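Local coordinates for protein transcriptional regulator (Enterococcus faecalis, PDB 3QFI) that is probably a transcriptional regulator of the LytR-CpsA-Psr family, with an alpha-beta fold built around a mixed beta-sheet, at residues V24-I29 with M46-N51. Numbering follows the deposited sequence.
Sequences VLLMGI and MVVTIN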
loop_
_atom_site.group_PDB
_atom_site.type_symbol
_atom_site.label_atom_id
_atom_site.label_comp_id
_atom_site.label_asym_id
_atom_site.label_seq_id
_atom_site.Cartn_x
_atom_site.Cartn_y
_atom_site.Cartn_z
ATOM N N VAL A 24 4.285 -3.445 -7.002
ATOM C CA VAL A 24 3.659 -2.187 -7.342
ATOM C C VAL A 24 3.243 -1.403 -6.109
ATOM O O VAL A 24 2.780 -1.965 -5.109
ATOM C CB VAL A 24 2.451 -2.432 -8.259
ATOM C CG1 VAL A 24 1.768 -3.730 -7.862
ATOM C CG2 VAL A 24 1.472 -1.265 -8.168
ATOM N N LEU A 25 3.449 -0.093 -6.177
ATOM C CA LEU A 25 3.095 0.802 -5.086
ATOM C C LEU A 25 1.765 1.465 -5.431
ATOM O O LEU A 25 1.631 2.109 -6.471
ATOM C CB LEU A 25 4.163 1.888 -4.918
ATOM C CG LEU A 25 3.898 2.875 -3.776
ATOM C CD1 LEU A 25 4.307 2.216 -2.464
ATOM C CD2 LEU A 25 4.675 4.174 -3.972
ATOM N N LEU A 26 0.781 1.286 -4.559
ATOM C CA LEU A 26 -0.522 1.885 -4.752
ATOM C C LEU A 26 -0.594 3.068 -3.809
ATOM O O LEU A 26 -0.309 2.925 -2.612
ATOM C CB LEU A 26 -1.638 0.903 -4.393
ATOM C CG LEU A 26 -1.515 -0.545 -4.875
ATOM C CD1 LEU A 26 -2.775 -1.326 -4.508
ATOM C CD2 LEU A 26 -1.303 -0.575 -6.359
ATOM N N MET A 27 -0.962 4.235 -4.338
ATOM C CA MET A 27 -1.091 5.435 -3.505
ATOM C C MET A 27 -2.477 6.043 -3.645
ATOM O O MET A 27 -3.045 6.068 -4.729
ATOM C CB MET A 27 -0.053 6.500 -3.884
ATOM C CG MET A 27 1.394 6.017 -3.938
ATOM S SD MET A 27 2.554 7.401 -4.019
ATOM C CE MET A 27 2.157 8.113 -5.633
ATOM N N GLY A 28 -3.008 6.522 -2.526
ATOM C CA GLY A 28 -4.310 7.158 -2.489
ATOM C C GLY A 28 -4.078 8.578 -2.008
ATOM O O GLY A 28 -3.944 8.819 -0.811
ATOM N N ILE A 29 -4.001 9.507 -2.958
ATOM C CA ILE A 29 -3.758 10.919 -2.690
ATOM C C ILE A 29 -5.066 11.680 -2.678
ATOM O O ILE A 29 -5.931 11.446 -3.512
ATOM C CB ILE A 29 -2.864 11.556 -3.786
ATOM C CG1 ILE A 29 -1.609 10.715 -3.997
ATOM C CG2 ILE A 29 -2.463 12.973 -3.377
ATOM C CD1 ILE A 29 -0.766 10.582 -2.756
ATOM N N MET A 46 0.629 2.013 -0.083
ATOM C CA MET A 46 0.689 0.566 0.065
ATOM C C MET A 46 1.624 -0.067 -0.972
ATOM O O MET A 46 1.952 0.554 -1.986
ATOM C CB MET A 46 -0.727 -0.003 -0.089
ATOM C CG MET A 46 -0.897 -1.475 0.246
ATOM S SD MET A 46 -2.587 -2.076 -0.140
ATOM C CE MET A 46 -3.632 -1.033 0.941
ATOM N N VAL A 47 2.061 -1.296 -0.699
ATOM C CA VAL A 47 2.918 -2.032 -1.615
ATOM C C VAL A 47 2.394 -3.447 -1.760
ATOM O O VAL A 47 2.024 -4.090 -0.775
ATOM C CB VAL A 47 4.373 -2.111 -1.131
ATOM C CG1 VAL A 47 5.192 -2.925 -2.123
ATOM C CG2 VAL A 47 4.960 -0.711 -0.993
ATOM N N VAL A 48 2.348 -3.926 -2.998
ATOM C CA VAL A 48 1.859 -5.273 -3.280
ATOM C C VAL A 48 2.881 -6.033 -4.114
ATOM O O VAL A 48 3.472 -5.470 -5.037
ATOM C CB VAL A 48 0.511 -5.233 -4.058
ATOM C CG1 VAL A 48 0.079 -6.641 -4.446
ATOM C CG2 VAL A 48 -0.554 -4.580 -3.209
ATOM N N THR A 49 3.115 -7.297 -3.771
ATOM C CA THR A 49 4.044 -8.121 -4.541
ATOM C C THR A 49 3.262 -9.256 -5.194
ATOM O O THR A 49 2.547 -10.006 -4.526
ATOM C CB THR A 49 5.190 -8.728 -3.678
ATOM O OG1 THR A 49 4.646 -9.440 -2.559
ATOM C CG2 THR A 49 6.131 -7.633 -3.198
ATOM N N ILE A 50 3.387 -9.351 -6.512
ATOM C CA ILE A 50 2.702 -10.374 -7.280
ATOM C C ILE A 50 3.727 -11.465 -7.581
ATOM O O ILE A 50 4.692 -11.238 -8.315
ATOM C CB ILE A 50 2.143 -9.769 -8.600
ATOM C CG1 ILE A 50 1.434 -8.444 -8.296
ATOM C CG2 ILE A 50 1.157 -10.733 -9.272
ATOM C CD1 ILE A 50 0.276 -8.571 -7.334
ATOM N N ASN A 51 3.533 -12.639 -6.978
ATOM C CA ASN A 51 4.431 -13.770 -7.185
ATOM C C ASN A 51 3.654 -15.009 -7.593
ATOM O O ASN A 51 3.224 -15.789 -6.751
ATOM C CB ASN A 51 5.234 -14.083 -5.926
ATOM C CG ASN A 51 6.196 -15.243 -6.132
ATOM O OD1 ASN A 51 7.070 -15.201 -7.011
ATOM N ND2 ASN A 51 6.037 -16.290 -5.329
#
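Two central, antiparallel strands of the mixed beta-sheet in this LytR-CpsA-Psr family protein pair here, Val24, Leu25 and Leu26 lying opposite Val48, Val47 and Met46. The hydrogen-bonded pairs Val24-Val48 and Leu26-Met46 flank the non-hydrogen-bonded pair Leu25-Val47, where the CA atoms approach to 4.5 Å. Val24 N donates a hydrogen bond to Val48 O at 2.9 Å, and Val48 N donates one back to Val24 O. The Leu26-Met46 pair is less even. Met46 N meets Leu26 O at 2.8 Å, whereas the bond from Leu26 N to Met46 O is the more bent, with an N-H...O angle of 146°. Weaker CA-H...O contacts, from Val47 CA to Val24 O and from Leu25 CA to Met46 O, fill in between. The axes of strand segments 24-28 and 46-51 run at 150° to each other.

On one face Leu25 and Val47 cross at a slant; with CG anti to the backbone N (chi1 -179°), Leu25 lays CD1 beside Val47 CG2. On the other face Leu26 CD1 reaches diagonally to Val48 CG2 at 4.1 Å and lies 4.4 Å from SD of Met46, its partner directly across. Val24 CG1, on that same face, lies nearest Val48 O, at 3.7 Å, and only loosely approaches Val48 CB.

The face of Leu25 and Val47 packs under helix 80-98, where both touch Val95. Strand 105-109 runs parallel along the other edge of strand 22-28, bonded through the backbone of Leu25 and Met27, while strand 56-62 flanks 44-51 and brings Met59 against Met46 and Ile60 against Val47.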